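Local structure of exotoxin type A (Streptococcus pyogenes phage T12, 1FNU) at residues V81-L86 / S96-G101; E107-E112 / K137-A142; P114-V119 / D132-K137. The protein is a phage-encoded pyrogenic exotoxin of the staphylococcal and streptococcal superantigen family, and probably acts by linking MHC class II molecules to T-cell receptors. All coordinates share one frame; numbering follows the deposited sequence.

Contact 1 of 3, residues V81-L86 / S96-G101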
loop_
_atom_site.group_PDB
_atom_site.type_symbol
_atom_site.label_atom_id
_atom_site.label_comp_id
_atom_site.label_asym_id
_atom_site.label_seq_id
_atom_site.Cartn_x
_atom_site.Cartn_y
_atom_site.Cartn_z
ATOM N N VAL A 81 -5.126 -2.340 -21.242
ATOM C CA VAL A 81 -6.061 -3.020 -20.324
ATOM C C VAL A 81 -5.623 -2.503 -18.940
ATOM O O VAL A 81 -4.561 -2.851 -18.489
ATOM C CB VAL A 81 -5.849 -4.586 -20.447
ATOM C CG1 VAL A 81 -6.776 -5.377 -19.447
ATOM C CG2 VAL A 81 -6.083 -4.985 -21.922
ATOM N N GLU A 82 -6.409 -1.661 -18.308
ATOM C CA GLU A 82 -5.997 -1.103 -17.053
ATOM C C GLU A 82 -6.405 -1.848 -15.781
ATOM O O GLU A 82 -7.375 -2.600 -15.809
ATOM C CB GLU A 82 -6.443 0.361 -16.925
ATOM C CG GLU A 82 -7.854 0.585 -16.578
ATOM C CD GLU A 82 -8.878 0.025 -17.568
ATOM O OE1 GLU A 82 -8.600 -0.504 -18.667
ATOM O OE2 GLU A 82 -10.046 0.142 -17.285
ATOM N N TYR A 83 -5.621 -1.610 -14.727
ATOM C CA TYR A 83 -5.857 -2.116 -13.372
ATOM C C TYR A 83 -5.672 -0.974 -12.382
ATOM O O TYR A 83 -4.951 0.024 -12.622
ATOM C CB TYR A 83 -4.911 -3.259 -12.954
ATOM C CG TYR A 83 -3.465 -2.872 -12.772
ATOM C CD1 TYR A 83 -2.607 -2.813 -13.876
ATOM C CD2 TYR A 83 -2.944 -2.578 -11.523
ATOM C CE1 TYR A 83 -1.224 -2.462 -13.742
ATOM C CE2 TYR A 83 -1.519 -2.233 -11.371
ATOM C CZ TYR A 83 -0.701 -2.185 -12.508
ATOM O OH TYR A 83 0.627 -1.877 -12.359
ATOM N N TYR A 84 -6.342 -1.159 -11.243
ATOM C CA TYR A 84 -6.382 -0.203 -10.145
ATOM C C TYR A 84 -5.698 -0.714 -8.879
ATOM O O TYR A 84 -4.888 0.002 -8.257
ATOM C CB TYR A 84 -7.879 0.109 -9.847
ATOM C CG TYR A 84 -8.541 0.742 -11.048
ATOM C CD1 TYR A 84 -8.314 2.077 -11.322
ATOM C CD2 TYR A 84 -9.313 0.014 -11.937
ATOM C CE1 TYR A 84 -8.806 2.672 -12.394
ATOM C CE2 TYR A 84 -9.825 0.650 -13.085
ATOM C CZ TYR A 84 -9.546 1.978 -13.262
ATOM O OH TYR A 84 -10.044 2.727 -14.307
ATOM N N HIS A 85 -6.079 -1.924 -8.499
ATOM C CA HIS A 85 -5.500 -2.589 -7.307
ATOM C C HIS A 85 -3.980 -2.718 -7.498
ATOM O O HIS A 85 -3.553 -3.332 -8.513
ATOM C CB HIS A 85 -6.078 -3.961 -7.152
ATOM C CG HIS A 85 -5.627 -4.623 -5.880
ATOM N ND1 HIS A 85 -5.148 -5.912 -5.858
ATOM C CD2 HIS A 85 -5.492 -4.148 -4.615
ATOM C CE1 HIS A 85 -4.725 -6.211 -4.637
ATOM N NE2 HIS A 85 -4.912 -5.161 -3.864
ATOM N N LEU A 86 -3.197 -2.157 -6.555
ATOM C CA LEU A 86 -1.717 -2.131 -6.560
ATOM C C LEU A 86 -1.110 -1.256 -7.716
ATOM O O LEU A 86 0.025 -1.456 -8.160
ATOM C CB LEU A 86 -1.103 -3.527 -6.666
ATOM C CG LEU A 86 -1.679 -4.499 -5.632
ATOM C CD1 LEU A 86 -1.057 -5.908 -5.778
ATOM C CD2 LEU A 86 -1.415 -3.828 -4.185
ATOM N N SER A 96 -5.833 7.114 -9.878
ATOM C CA SER A 96 -5.002 6.681 -11.011
ATOM C C SER A 96 -5.372 5.310 -11.573
ATOM O O SER A 96 -6.150 4.588 -10.953
ATOM C CB SER A 96 -3.493 6.764 -10.668
ATOM O OG SER A 96 -3.229 6.339 -9.362
ATOM N N ALA A 97 -4.858 5.017 -12.768
ATOM C CA ALA A 97 -5.046 3.777 -13.513
ATOM C C ALA A 97 -3.658 3.417 -14.027
ATOM O O ALA A 97 -2.850 4.295 -14.268
ATOM C CB ALA A 97 -5.999 4.014 -14.708
ATOM N N CYS A 98 -3.400 2.109 -14.201
ATOM C CA CYS A 98 -2.120 1.638 -14.649
ATOM C C CYS A 98 -2.249 0.620 -15.745
ATOM O O CYS A 98 -3.205 -0.125 -15.803
ATOM C CB CYS A 98 -1.331 0.990 -13.492
ATOM S SG CYS A 98 -0.638 2.069 -12.167
ATOM N N ILE A 99 -1.259 0.626 -16.620
ATOM C CA ILE A 99 -1.152 -0.333 -17.710
ATOM C C ILE A 99 0.319 -0.759 -17.912
ATOM O O ILE A 99 1.245 -0.215 -17.315
ATOM C CB ILE A 99 -1.691 0.257 -19.085
ATOM C CG1 ILE A 99 -0.839 1.478 -19.600
ATOM C CG2 ILE A 99 -3.161 0.714 -18.962
ATOM C CD1 ILE A 99 -1.162 1.798 -21.122
ATOM N N TYR A 100 0.504 -1.779 -18.742
ATOM C CA TYR A 100 1.826 -2.219 -19.101
ATOM C C TYR A 100 1.828 -2.037 -20.625
ATOM O O TYR A 100 0.797 -2.242 -21.308
ATOM C CB TYR A 100 2.072 -3.660 -18.727
ATOM C CG TYR A 100 2.320 -3.856 -17.243
ATOM C CD1 TYR A 100 3.598 -3.707 -16.670
ATOM C CD2 TYR A 100 1.254 -4.192 -16.411
ATOM C CE1 TYR A 100 3.793 -3.901 -15.283
ATOM C CE2 TYR A 100 1.415 -4.381 -15.061
ATOM C CZ TYR A 100 2.645 -4.243 -14.506
ATOM O OH TYR A 100 2.737 -4.483 -13.200
ATOM N N GLY A 101 2.967 -1.554 -21.115
ATOM C CA GLY A 101 3.120 -1.275 -22.531
ATOM C C GLY A 101 2.023 -0.426 -23.134
ATOM O O GLY A 101 1.650 0.624 -22.582
HETATM O O HOH W 1 -1.734 -3.264 -19.433
HETATM O O HOH W 2 1.601 -0.453 -14.334
#
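Cys98 O is gripped twice from segment 81-86. The N-H of Tyr83 comes to it in the carbonyl plane, N to O 3.0 Å, and the CA-H of Glu82 adds a weaker contact at 3.2 Å from CA to the same oxygen. The return bond, Cys98 N to Tyr83 O, closes a single antiparallel hydrogen-bonded pair between the loop that follows strand 75-80 and the start of strand 96-105. Two residues along, at Val81 and Tyr100, a water bridges the backbones: it accepts from Tyr100 N and donates to Val81 O.

The ring of Tyr83 folds back over the cysteine, its CG in the crowded position between backbone N and carbonyl carbon (chi1 68°). Cys98 CB lies over one ring face, shifted toward the rim, with CZ only 3.4 Å from CB, a CH-pi contact. SG stands further off and oblique, 4.8 Å from the ring centroid; it is the sulfur of the disulfide to Cys87. The Tyr100 ring is nearly parallel to that of Tyr83, planes at 17°, but slid so far that the two meet mainly where CE1 of Tyr83 approaches CE2 of Tyr100, 3.5 Å apart. Tyr100 OH is hydrogen-bonded to Ser195 OG, whereas Tyr83 OH donates to a second water at 2.6 Å, which in turn donates to Ile99 O. Tyr84 lies further along the loop: Ser96 O sits at its ring edge, 3.3 Å from CD1, and CE1 rests on Ala97 CB.

On its far flank strand 96-105 pairs through Ala97 and Ile99 with strand 57-61 of the OB-fold domain. Two direct bonds, two water bridges and a ring laid over the cysteine therefore fix the loop close to the disulfide, with one water linking the hydroxyl of the buried Tyr83 to the Ile99 carbonyl.

Contact 2 of 3, residues E107-E112 / K137-A142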
loop_
_atom_site.group_PDB
_atom_site.type_symbol
_atom_site.label_atom_id
_atom_site.label_comp_id
_atom_site.label_asym_id
_atom_site.label_seq_id
_atom_site.Cartn_x
_atom_site.Cartn_y
_atom_site.Cartn_z
ATOM N N GLU A 107 2.705 9.882 -34.910
ATOM C CA GLU A 107 3.081 10.338 -36.293
ATOM C C GLU A 107 2.984 9.332 -37.458
ATOM O O GLU A 107 3.812 8.442 -37.528
ATOM C CB GLU A 107 4.535 10.876 -36.264
ATOM C CG GLU A 107 4.789 12.204 -37.049
ATOM C CD GLU A 107 6.224 12.724 -36.827
ATOM O OE1 GLU A 107 7.181 12.041 -37.281
ATOM O OE2 GLU A 107 6.393 13.794 -36.172
ATOM N N GLY A 108 2.034 9.544 -38.383
ATOM C CA GLY A 108 1.806 8.705 -39.563
ATOM C C GLY A 108 1.612 7.211 -39.310
ATOM O O GLY A 108 2.003 6.360 -40.123
ATOM N N ASN A 109 1.023 6.861 -38.180
ATOM C CA ASN A 109 0.854 5.443 -37.889
ATOM C C ASN A 109 -0.576 5.055 -38.086
ATOM O O ASN A 109 -0.942 3.912 -37.868
ATOM C CB ASN A 109 1.243 5.122 -36.466
ATOM C CG ASN A 109 1.217 3.669 -36.210
ATOM O OD1 ASN A 109 1.908 2.902 -36.889
ATOM N ND2 ASN A 109 0.428 3.252 -35.236
ATOM N N HIS A 110 -1.354 6.040 -38.531
ATOM C CA HIS A 110 -2.765 5.904 -38.768
ATOM C C HIS A 110 -3.044 5.370 -40.203
ATOM O O HIS A 110 -2.204 5.427 -41.135
ATOM C CB HIS A 110 -3.442 7.261 -38.495
ATOM C CG HIS A 110 -4.938 7.247 -38.573
ATOM N ND1 HIS A 110 -5.745 7.081 -37.464
ATOM C CD2 HIS A 110 -5.779 7.453 -39.619
ATOM C CE1 HIS A 110 -7.015 7.189 -37.822
ATOM N NE2 HIS A 110 -7.063 7.415 -39.124
ATOM N N LEU A 111 -4.235 4.804 -40.328
ATOM C CA LEU A 111 -4.722 4.182 -41.544
ATOM C C LEU A 111 -6.077 4.776 -41.938
ATOM O O LEU A 111 -6.979 4.903 -41.070
ATOM C CB LEU A 111 -4.902 2.677 -41.306
ATOM C CG LEU A 111 -3.753 1.675 -41.330
ATOM C CD1 LEU A 111 -4.282 0.349 -40.752
ATOM C CD2 LEU A 111 -3.183 1.541 -42.735
ATOM N N GLU A 112 -6.236 5.118 -43.229
ATOM C CA GLU A 112 -7.530 5.669 -43.690
ATOM C C GLU A 112 -8.692 4.741 -43.294
ATOM O O GLU A 112 -9.663 5.150 -42.665
ATOM C CB GLU A 112 -7.566 5.864 -45.233
ATOM C CG GLU A 112 -6.611 6.936 -45.853
ATOM C CD GLU A 112 -6.756 8.403 -45.287
ATOM O OE1 GLU A 112 -7.898 8.912 -45.129
ATOM O OE2 GLU A 112 -5.701 9.049 -45.042
ATOM N N LYS A 137 -4.331 1.425 -36.558
ATOM C CA LYS A 137 -2.876 1.573 -36.592
ATOM C C LYS A 137 -2.081 0.659 -37.522
ATOM O O LYS A 137 -2.346 -0.550 -37.646
ATOM C CB LYS A 137 -2.286 1.387 -35.176
ATOM C CG LYS A 137 -2.812 2.358 -34.107
ATOM C CD LYS A 137 -2.141 2.071 -32.713
ATOM C CE LYS A 137 -2.770 2.898 -31.608
ATOM N NZ LYS A 137 -4.152 2.404 -31.283
ATOM N N LYS A 138 -1.062 1.243 -38.151
ATOM C CA LYS A 138 -0.169 0.512 -39.042
ATOM C C LYS A 138 0.644 -0.470 -38.192
ATOM O O LYS A 138 0.772 -1.654 -38.530
ATOM C CB LYS A 138 0.761 1.493 -39.762
ATOM C CG LYS A 138 -0.016 2.496 -40.713
ATOM C CD LYS A 138 0.911 3.627 -41.262
ATOM C CE LYS A 138 0.254 4.656 -42.201
ATOM N NZ LYS A 138 1.433 5.484 -42.705
ATOM N N MET A 139 1.233 0.061 -37.120
ATOM C CA MET A 139 1.978 -0.747 -36.174
ATOM C C MET A 139 1.129 -0.700 -34.873
ATOM O O MET A 139 0.959 0.362 -34.209
ATOM C CB MET A 139 3.406 -0.211 -35.931
ATOM C CG MET A 139 4.399 -0.273 -37.097
ATOM S SD MET A 139 4.873 -1.860 -37.918
ATOM C CE MET A 139 5.689 -2.961 -36.731
ATOM N N VAL A 140 0.584 -1.856 -34.525
ATOM C CA VAL A 140 -0.301 -1.938 -33.362
ATOM C C VAL A 140 0.296 -2.806 -32.290
ATOM O O VAL A 140 1.008 -3.765 -32.620
ATOM C CB VAL A 140 -1.578 -2.592 -33.786
ATOM C CG1 VAL A 140 -2.187 -1.769 -34.829
ATOM C CG2 VAL A 140 -1.296 -3.901 -34.404
ATOM N N THR A 141 0.051 -2.504 -31.018
ATOM C CA THR A 141 0.612 -3.419 -30.028
ATOM C C THR A 141 -0.176 -4.716 -30.038
ATOM O O THR A 141 -1.318 -4.726 -30.393
ATOM C CB THR A 141 0.605 -2.882 -28.550
ATOM O OG1 THR A 141 -0.730 -2.836 -28.062
ATOM C CG2 THR A 141 1.243 -1.478 -28.473
ATOM N N ALA A 142 0.493 -5.824 -29.706
ATOM C CA ALA A 142 -0.177 -7.133 -29.586
ATOM C C ALA A 142 -1.312 -6.915 -28.497
ATOM O O ALA A 142 -2.460 -7.421 -28.601
ATOM C CB ALA A 142 0.851 -8.161 -29.090
#
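The side-chain amide of Asn109 pairs with both backbone polar groups of Met139. OD1 accepts from Met139 N at 2.9 Å and ND2 donates to Met139 O at 3.1 Å, with that oxygen close to the amide plane. This reach depends on CG standing anti to the backbone N (chi1 -174°), and with both ends of the amide engaged its flip is settled. ND2 also lies against the aliphatic start of Lys137, 3.3 Å from CB, the two side chains running obliquely to each other. The backbone oxygen of the same residue, Asn109 O, takes a short, nearly straight bond from Lys138 N, 2.7 Å from N to O.

Next to this, His110 and Lys137 form an antiparallel non-hydrogen-bonded pair, joining the beginning of strand 110-123 to the chain that becomes strand 139-141. That short strand leads straight into helix 142-157 of the beta-grasp domain, where Thr141 is the N-cap, its OG1 accepting from Glu144 N.

Lys138 runs fully extended beyond CG, sliding past Asn109 in the opposite direction, until NZ donates to Gly108 O at 2.8 Å from 37° above the carbonyl plane. Leu111 lies obliquely over the stem of this lysine, CG to CG 3.9 Å. Lys137, by contrast, is straight as far as CE and bends at its last torsion (chi4 72°); its NZ forms a salt bridge with Glu144.

Contact 3 of 3, residues P114-V119 / D132-K137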
loop_
_atom_site.group_PDB
_atom_site.type_symbol
_atom_site.label_atom_id
_atom_site.label_comp_id
_atom_site.label_asym_id
_atom_site.label_seq_id
_atom_site.Cartn_x
_atom_site.Cartn_y
_atom_site.Cartn_z
ATOM N N PRO A 114 -9.874 1.104 -41.358
ATOM C CA PRO A 114 -9.399 0.103 -40.388
ATOM C C PRO A 114 -8.867 -1.172 -41.073
ATOM O O PRO A 114 -9.459 -1.645 -42.042
ATOM C CB PRO A 114 -10.664 -0.176 -39.556
ATOM C CG PRO A 114 -11.304 1.158 -39.477
ATOM C CD PRO A 114 -11.219 1.584 -40.974
ATOM N N LYS A 115 -7.760 -1.723 -40.583
ATOM C CA LYS A 115 -7.235 -2.937 -41.166
ATOM C C LYS A 115 -8.117 -3.983 -40.505
ATOM O O LYS A 115 -8.422 -3.886 -39.316
ATOM C CB LYS A 115 -5.747 -3.118 -40.802
ATOM C CG LYS A 115 -4.927 -3.891 -41.827
ATOM C CD LYS A 115 -5.346 -5.357 -41.872
ATOM C CE LYS A 115 -5.415 -5.946 -43.296
ATOM N NZ LYS A 115 -4.187 -6.394 -44.002
ATOM N N LYS A 116 -8.626 -4.917 -41.282
ATOM C CA LYS A 116 -9.468 -5.932 -40.705
ATOM C C LYS A 116 -8.588 -7.159 -40.576
ATOM O O LYS A 116 -7.895 -7.544 -41.504
ATOM C CB LYS A 116 -10.737 -6.201 -41.572
ATOM C CG LYS A 116 -11.887 -5.152 -41.368
ATOM C CD LYS A 116 -13.339 -5.621 -41.751
ATOM C CE LYS A 116 -13.611 -5.697 -43.291
ATOM N NZ LYS A 116 -14.946 -6.383 -43.669
ATOM N N ILE A 117 -8.574 -7.779 -39.407
ATOM C CA ILE A 117 -7.736 -8.958 -39.281
ATOM C C ILE A 117 -8.587 -10.157 -38.898
ATOM O O ILE A 117 -9.337 -10.135 -37.902
ATOM C CB ILE A 117 -6.614 -8.709 -38.249
ATOM C CG1 ILE A 117 -5.853 -7.423 -38.641
ATOM C CG2 ILE A 117 -5.724 -9.918 -38.141
ATOM C CD1 ILE A 117 -4.732 -7.100 -37.701
ATOM N N VAL A 118 -8.510 -11.199 -39.708
ATOM C CA VAL A 118 -9.282 -12.408 -39.447
ATOM C C VAL A 118 -8.638 -13.232 -38.331
ATOM O O VAL A 118 -7.425 -13.486 -38.346
ATOM C CB VAL A 118 -9.446 -13.208 -40.759
ATOM C CG1 VAL A 118 -9.557 -14.689 -40.489
ATOM C CG2 VAL A 118 -10.684 -12.657 -41.492
ATOM N N VAL A 119 -9.448 -13.603 -37.328
ATOM C CA VAL A 119 -8.932 -14.359 -36.187
ATOM C C VAL A 119 -9.361 -15.804 -36.250
ATOM O O VAL A 119 -10.540 -16.090 -36.223
ATOM C CB VAL A 119 -9.402 -13.705 -34.827
ATOM C CG1 VAL A 119 -8.937 -14.530 -33.654
ATOM C CG2 VAL A 119 -8.872 -12.267 -34.717
ATOM N N ASP A 132 -13.560 -11.246 -37.117
ATOM C CA ASP A 132 -12.700 -10.139 -37.450
ATOM C C ASP A 132 -12.523 -9.173 -36.258
ATOM O O ASP A 132 -13.454 -8.938 -35.506
ATOM C CB ASP A 132 -13.326 -9.274 -38.576
ATOM C CG ASP A 132 -13.527 -10.020 -39.887
ATOM O OD1 ASP A 132 -12.508 -10.456 -40.495
ATOM O OD2 ASP A 132 -14.713 -10.145 -40.310
ATOM N N ILE A 133 -11.310 -8.640 -36.108
ATOM C CA ILE A 133 -11.073 -7.562 -35.143
ATOM C C ILE A 133 -10.562 -6.493 -36.138
ATOM O O ILE A 133 -10.362 -6.785 -37.331
ATOM C CB ILE A 133 -10.026 -7.891 -34.032
ATOM C CG1 ILE A 133 -8.680 -8.252 -34.629
ATOM C CG2 ILE A 133 -10.504 -9.054 -33.212
ATOM C CD1 ILE A 133 -7.566 -8.264 -33.607
ATOM N N GLU A 134 -10.379 -5.270 -35.657
ATOM C CA GLU A 134 -9.971 -4.138 -36.493
ATOM C C GLU A 134 -9.113 -3.204 -35.706
ATOM O O GLU A 134 -9.368 -3.025 -34.534
ATOM C CB GLU A 134 -11.138 -3.239 -36.836
ATOM C CG GLU A 134 -12.177 -3.674 -37.744
ATOM C CD GLU A 134 -13.090 -2.468 -37.988
ATOM O OE1 GLU A 134 -13.811 -2.051 -37.054
ATOM O OE2 GLU A 134 -13.037 -1.887 -39.102
ATOM N N THR A 135 -8.173 -2.560 -36.389
ATOM C CA THR A 135 -7.314 -1.544 -35.791
ATOM C C THR A 135 -7.114 -0.397 -36.789
ATOM O O THR A 135 -7.165 -0.614 -38.002
ATOM C CB THR A 135 -5.931 -2.086 -35.401
ATOM O OG1 THR A 135 -5.152 -1.015 -34.900
ATOM C CG2 THR A 135 -5.173 -2.703 -36.595
ATOM N N ASN A 136 -6.891 0.806 -36.264
ATOM C CA ASN A 136 -6.651 2.012 -37.053
ATOM C C ASN A 136 -5.148 2.267 -37.172
ATOM O O ASN A 136 -4.742 3.212 -37.838
ATOM C CB ASN A 136 -7.287 3.248 -36.393
ATOM C CG ASN A 136 -8.808 3.111 -36.155
ATOM O OD1 ASN A 136 -9.551 2.653 -37.016
ATOM N ND2 ASN A 136 -9.267 3.544 -34.988
ATOM N N LYS A 137 -4.331 1.425 -36.558
ATOM C CA LYS A 137 -2.876 1.573 -36.592
ATOM C C LYS A 137 -2.081 0.659 -37.522
ATOM O O LYS A 137 -2.346 -0.550 -37.646
ATOM C CB LYS A 137 -2.286 1.387 -35.176
ATOM C CG LYS A 137 -2.812 2.358 -34.107
ATOM C CD LYS A 137 -2.141 2.071 -32.713
ATOM C CE LYS A 137 -2.770 2.898 -31.608
ATOM N NZ LYS A 137 -4.152 2.404 -31.283
#
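The Pro114 ring lies beside two flat polar groups, the carboxylate of Glu134 and the amide of Asn136, both side chains pointing the same way as the proline. Asn136 OD1 sits on one side of the ring plane, 3.4 Å from Pro114 CG. Glu134 OE2 lies off the rim toward the other side and comes within 3.0 Å of Pro114 CB, a tight approach of oxygen to a CH2 group. The carboxylate of Asp132 behaves likewise: its OD1 meets Val118 CG2 at 3.0 Å, the two side chains crossing obliquely. Between these acids lies Lys116, its CG 3.9 Å from Glu134 CG. Lys116 NZ stops about 5.0 Å from Asp132 OD2, so any attraction there is long-range.

The backbones hold these groups in register. Lys115 and Thr135 exchange N-H...O bonds, as do Ile117 and Ile133; the straightest is Ile117 N to Ile133 O, 2.9 Å at 172°. Lys116 with Glu134, between them, and Val118 with Asp132, beyond, are non-hydrogen-bonded pairs.

The other face carries Lys115, Ile117, Ile133 and Thr135; all but Lys115 are buried. Ile133 has CG2 anti to the carbonyl carbon, beside the backbone N, and this methyl meets Val119 CG2 at 3.9 Å, the side chains crossing at about a right angle. Leu145 and Val149 of helix 142-157 cover Ile133, and Ile214 of strand 212-219 packs against both isoleucines. At the end of the strand Thr135 OG1 accepts from Lys137 N at 3.1 Å, an ST turn, and is also hydrogen-bonded to Glu144 OE2.

A twisted antiparallel hairpin with a largely polar outer face, and an apolar face packed against the helix that follows, is the opening unit of the beta-grasp fold.

Overall arrangement
From the N terminus, contact 1 comes first: it closes the short disulfide loop between strands 75-80 and 96-105 within the OB-fold domain. Strand 96-105 then leads on to strand 110-123, whose beginning takes part in contact 2 and whose continuation forms one side of contact 3. After the hairpin turn, strand 126-135 completes contact 3; the chain then passes Lys137, common to both contacts, and returns to 107-112 to close contact 2. Contact 3 is thus nested inside contact 2, their centres about 11 Å apart, whereas contact 1 lies in series, about 23 and 25 Å away between centres. Together, contacts 2 and 3 tie the beta-grasp hairpin to the entrance of helix 142-157.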